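Local coordinates for NURA (Sulfolobus solfataricus, PDB 2YGK), which processes DNA ends as a manganese-dependent nuclease, probably acting with the HerA helicase to resect the 5' strand during double-strand break repair, at residues Ser90-Ile95 with Glu113-Ser118; Gly164-Ser167 with Lys173-Asp176. All blocks are in the same frame, centred on the assembly; numbering follows the deposited sequence.

Contact 1: Ser90-Ile95 with Glu113-Ser118; sequences SEDGQI and EALELS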
loop_
_atom_site.group_PDB
_atom_site.type_symbol
_atom_site.label_atom_id
_atom_site.label_comp_id
_atom_site.label_asym_id
_atom_site.label_seq_id
_atom_site.Cartn_x
_atom_site.Cartn_y
_atom_site.Cartn_z
ATOM N N SER A 90 -14.642 -9.918 23.604
ATOM C CA SER A 90 -13.869 -10.980 22.975
ATOM C C SER A 90 -12.630 -10.418 22.293
ATOM O O SER A 90 -12.590 -9.244 21.925
ATOM C CB SER A 90 -14.722 -11.676 21.933
ATOM O OG SER A 90 -15.933 -12.111 22.506
ATOM N N GLU A 91 -11.623 -11.272 22.164
ATOM C CA GLU A 91 -10.443 -11.052 21.325
ATOM C C GLU A 91 -10.258 -12.287 20.447
ATOM O O GLU A 91 -10.442 -13.412 20.879
ATOM C CB GLU A 91 -9.177 -10.858 22.164
ATOM C CG GLU A 91 -9.196 -9.675 23.138
ATOM C CD GLU A 91 -9.590 -10.060 24.568
ATOM O OE1 GLU A 91 -10.614 -10.774 24.790
ATOM O OE2 GLU A 91 -8.859 -9.625 25.490
ATOM N N ASP A 92 -9.879 -12.064 19.209
ATOM C CA ASP A 92 -9.845 -13.112 18.221
ATOM C C ASP A 92 -8.747 -12.707 17.259
ATOM O O ASP A 92 -8.788 -11.613 16.711
ATOM C CB ASP A 92 -11.195 -13.180 17.518
ATOM C CG ASP A 92 -11.474 -14.519 16.882
ATOM O OD1 ASP A 92 -10.523 -15.261 16.528
ATOM O OD2 ASP A 92 -12.672 -14.838 16.724
ATOM N N GLY A 93 -7.749 -13.570 17.094
ATOM C CA GLY A 93 -6.595 -13.260 16.262
ATOM C C GLY A 93 -5.649 -14.427 16.047
ATOM O O GLY A 93 -5.427 -15.221 16.941
ATOM N N GLN A 94 -5.079 -14.483 14.846
ATOM C CA GLN A 94 -4.100 -15.490 14.457
ATOM C C GLN A 94 -2.772 -14.871 13.976
ATOM O O GLN A 94 -2.775 -13.795 13.389
ATOM C CB GLN A 94 -4.697 -16.344 13.334
ATOM C CG GLN A 94 -3.894 -17.631 13.015
ATOM C CD GLN A 94 -4.818 -18.811 12.733
ATOM O OE1 GLN A 94 -5.857 -18.642 12.076
ATOM N NE2 GLN A 94 -4.467 -19.997 13.240
ATOM N N ILE A 95 -1.656 -15.562 14.242
ATOM C CA ILE A 95 -0.360 -15.337 13.550
ATOM C C ILE A 95 -0.106 -16.474 12.572
ATOM O O ILE A 95 -0.453 -17.611 12.840
ATOM C CB ILE A 95 0.833 -15.340 14.508
ATOM C CG1 ILE A 95 0.697 -14.252 15.570
ATOM C CG2 ILE A 95 2.131 -15.120 13.751
ATOM C CD1 ILE A 95 1.737 -14.359 16.679
ATOM N N GLU A 113 -10.831 -8.614 8.236
ATOM C CA GLU A 113 -12.227 -8.237 8.129
ATOM C C GLU A 113 -13.157 -9.412 8.532
ATOM O O GLU A 113 -14.087 -9.247 9.310
ATOM C CB GLU A 113 -12.494 -7.654 6.724
ATOM C CG GLU A 113 -12.217 -6.046 6.652
ATOM C CD GLU A 113 -11.267 -5.544 5.485
ATOM O OE1 GLU A 113 -11.050 -6.296 4.494
ATOM O OE2 GLU A 113 -10.756 -4.378 5.568
ATOM N N ALA A 114 -12.840 -10.615 8.073
ATOM C CA ALA A 114 -13.517 -11.822 8.517
ATOM C C ALA A 114 -13.671 -11.930 10.040
ATOM O O ALA A 114 -14.756 -12.266 10.516
ATOM C CB ALA A 114 -12.800 -13.026 7.985
ATOM N N LEU A 115 -12.624 -11.644 10.805
ATOM C CA LEU A 115 -12.669 -11.824 12.254
ATOM C C LEU A 115 -13.523 -10.746 12.909
ATOM O O LEU A 115 -14.263 -11.019 13.875
ATOM C CB LEU A 115 -11.273 -11.811 12.869
ATOM C CG LEU A 115 -10.343 -12.972 12.492
ATOM C CD1 LEU A 115 -8.958 -12.732 13.112
ATOM C CD2 LEU A 115 -10.890 -14.314 12.916
ATOM N N GLU A 116 -13.419 -9.518 12.397
ATOM C CA GLU A 116 -14.283 -8.437 12.844
ATOM C C GLU A 116 -15.729 -8.861 12.670
ATOM O O GLU A 116 -16.484 -8.927 13.633
ATOM C CB GLU A 116 -14.041 -7.153 12.042
ATOM C CG GLU A 116 -12.774 -6.464 12.384
ATOM C CD GLU A 116 -12.402 -5.310 11.459
ATOM O OE1 GLU A 116 -13.157 -4.363 11.310
ATOM O OE2 GLU A 116 -11.308 -5.329 10.902
ATOM N N LEU A 117 -16.107 -9.155 11.429
ATOM C CA LEU A 117 -17.498 -9.450 11.130
ATOM C C LEU A 117 -17.947 -10.669 11.902
ATOM O O LEU A 117 -19.067 -10.685 12.390
ATOM C CB LEU A 117 -17.723 -9.685 9.649
ATOM C CG LEU A 117 -17.374 -8.549 8.666
ATOM C CD1 LEU A 117 -17.445 -9.191 7.280
ATOM C CD2 LEU A 117 -18.271 -7.238 8.805
ATOM N N SER A 118 -17.100 -11.679 12.077
ATOM C CA SER A 118 -17.583 -12.782 12.905
ATOM C C SER A 118 -17.740 -12.418 14.395
ATOM O O SER A 118 -18.552 -12.997 15.063
ATOM C CB SER A 118 -16.759 -14.051 12.712
ATOM O OG SER A 118 -15.598 -13.987 13.485
#

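Contact 2: Gly164-Ser167 with Lys173-Asp176; sequences GIIS and KMRD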
loop_
_atom_site.group_PDB
_atom_site.type_symbol
_atom_site.label_atom_id
_atom_site.label_comp_id
_atom_site.label_asym_id
_atom_site.label_seq_id
_atom_site.Cartn_x
_atom_site.Cartn_y
_atom_site.Cartn_z
ATOM N N GLY A 164 -10.135 -23.625 6.788
ATOM C CA GLY A 164 -10.299 -24.234 5.469
ATOM C C GLY A 164 -9.923 -23.328 4.305
ATOM O O GLY A 164 -9.192 -23.733 3.401
ATOM N N ILE A 165 -10.444 -22.100 4.324
ATOM C CA ILE A 165 -10.199 -21.134 3.256
ATOM C C ILE A 165 -8.713 -20.797 3.180
ATOM O O ILE A 165 -8.148 -20.679 2.090
ATOM C CB ILE A 165 -11.044 -19.848 3.451
ATOM C CG1 ILE A 165 -12.523 -20.139 3.196
ATOM C CG2 ILE A 165 -10.577 -18.741 2.521
ATOM C CD1 ILE A 165 -13.455 -19.027 3.631
ATOM N N ILE A 166 -8.080 -20.658 4.343
ATOM C CA ILE A 166 -6.639 -20.398 4.410
ATOM C C ILE A 166 -5.827 -21.515 3.780
ATOM O O ILE A 166 -4.835 -21.234 3.123
ATOM C CB ILE A 166 -6.144 -20.175 5.867
ATOM C CG1 ILE A 166 -6.682 -18.846 6.429
ATOM C CG2 ILE A 166 -4.613 -20.231 5.922
ATOM C CD1 ILE A 166 -6.379 -18.632 7.908
ATOM N N SER A 167 -6.275 -22.762 3.961
ATOM C CA SER A 167 -5.567 -23.974 3.470
ATOM C C SER A 167 -5.588 -24.199 1.951
ATOM O O SER A 167 -4.931 -25.117 1.461
ATOM C CB SER A 167 -6.142 -25.225 4.146
ATOM O OG SER A 167 -6.111 -25.118 5.556
ATOM N N LYS A 173 -8.015 -17.698 -6.003
ATOM C CA LYS A 173 -9.125 -18.343 -5.328
ATOM C C LYS A 173 -9.186 -18.029 -3.840
ATOM O O LYS A 173 -10.276 -17.909 -3.315
ATOM C CB LYS A 173 -9.103 -19.858 -5.547
ATOM C CG LYS A 173 -9.673 -20.266 -6.896
ATOM C CD LYS A 173 -9.739 -21.776 -7.052
ATOM C CE LYS A 173 -10.297 -22.127 -8.408
ATOM N NZ LYS A 173 -10.419 -23.590 -8.602
HETATM N N MSE A 174 -8.049 -17.903 -3.154
HETATM C CA MSE A 174 -8.099 -17.552 -1.729
HETATM C C MSE A 174 -8.629 -16.100 -1.499
HETATM O O MSE A 174 -9.576 -15.877 -0.735
HETATM C CB MSE A 174 -6.770 -17.758 -1.000
HETATM C CG MSE A 174 -6.962 -17.476 0.496
HETATM SE SE MSE A 174 -5.446 -17.538 1.645
HETATM C CE MSE A 174 -6.222 -17.548 3.378
ATOM N N ARG A 175 -8.016 -15.128 -2.165
ATOM C CA ARG A 175 -8.510 -13.776 -2.098
ATOM C C ARG A 175 -10.004 -13.791 -2.386
ATOM O O ARG A 175 -10.766 -13.192 -1.647
ATOM C CB ARG A 175 -7.788 -12.856 -3.072
ATOM C CG ARG A 175 -8.538 -11.537 -3.361
ATOM C CD ARG A 175 -7.952 -10.807 -4.554
ATOM N NE ARG A 175 -7.810 -11.723 -5.690
ATOM C CZ ARG A 175 -8.413 -11.598 -6.868
ATOM N NH1 ARG A 175 -9.193 -10.553 -7.134
ATOM N NH2 ARG A 175 -8.209 -12.524 -7.803
ATOM N N ASP A 176 -10.411 -14.482 -3.446
ATOM C CA ASP A 176 -11.808 -14.464 -3.887
ATOM C C ASP A 176 -12.743 -15.195 -2.922
ATOM O O ASP A 176 -13.835 -14.705 -2.637
ATOM C CB ASP A 176 -11.953 -14.996 -5.321
ATOM C CG ASP A 176 -11.592 -13.948 -6.372
ATOM O OD1 ASP A 176 -11.106 -12.851 -6.004
ATOM O OD2 ASP A 176 -11.821 -14.205 -7.571
#

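Contact 1: Ser90-Ile95 with Glu113-Ser118
In the RNase H-like core of NurA, helix 104-123 runs back under the sheet strand that precedes it, 85-98, and Leu115 presses its two methyls against Asp92 and Gly93. Strand and helix segments are nearly antiparallel, at 160°, with their axes 8.9 Å apart. The CB of Leu115 is directed toward the strand, and the two branches beyond it divide the work. Leu115 CD1 goes to the backbone, lying 3.8 Å from Asp92 O. The same methyl, Leu115 CD1, is 4.0 Å from Gly93 CA. Leu115 CD2 goes to the carboxylate, 3.8 Å from Asp92 OD1. The aspartate reaches it because its CG stands anti to the backbone N (chi1 -157°), which sets the carboxylate beside the leucine, the two side chains meeting at about a right angle. This is a van der Waals contact of a methyl with the carboxylate. One turn on, Ser118 OG turns back to its own helix and donates to Leu115 O at 3.3 Å, 35° off the carbonyl plane. Cutting Leu115 back to an alanine removes both methyls and would probably open a gap beside Asp92 and Gly93, loosening the seat of the helix on the strand. Around this pair, strand 70-82 hydrogen-bonds to the backbone of Asp92 through Ala76 and offers Val74 and Ala76 to Leu115, while Leu162 of helix 162-166 touches it too and helix 171-193 packs on Leu117.

Contact 2: Gly164-Ser167 with Lys173-Asp176
Met174, modelled as selenomethionine, holds CG anti to the backbone N (chi1 -175°) and stays extended beyond it, so that the chain reaches across to Ile165 and Ile166. The contact joins two consecutive helices, the short 162-166 and the long 171-193, which a brief loop connects near the start of the second. The pairing is apolar and small, burying 153 Å² in all, and the backbones come nearest at Ile165 and Met174, whose CA atoms are 6.5 Å apart. Along the selenomethionine the neighbours change in order. Met174 CG is 4.3 Å from Ile165 CG2, and it also faces the Ile165 carbonyl oxygen. Further out comes Ile166, whose side chain lies alongside that of Met174 and points the same way. The terminal CE is drawn against the CA and CG1 of Ile166 too closely for carbons, so its exact placement is doubtful, although the pairing of the two side chains is clear. Ile165 also packs on Leu177, Leu178 and Leu181 of helix 171-193, and Ile166 meets Leu111 of helix 104-123. Arg107, on that same helix, touches Met174. Just before its methyl end, the selenium atom of Met174 sits over the main chain, 4.0 Å from Ile166 O.

Helices 104-123 and 162-166 each touch both contacts, the first supplying one side of contact 1 and the second one side of contact 2. The centres of the contacts lie about 16 Å apart on the same side of the chain's centre, and they meet directly where Gln94 OE1 packs 4.2 Å from Ile166 CD1, so the strand of contact 1 reaches the short helix of contact 2. Only contact 1 comes near the metal centre: the side chain of Leu115 is about 10 Å from that of Asp58, which with Asp133 binds the manganese ion, and about 11 Å from the ion itself. Contact 2 lies away from that site.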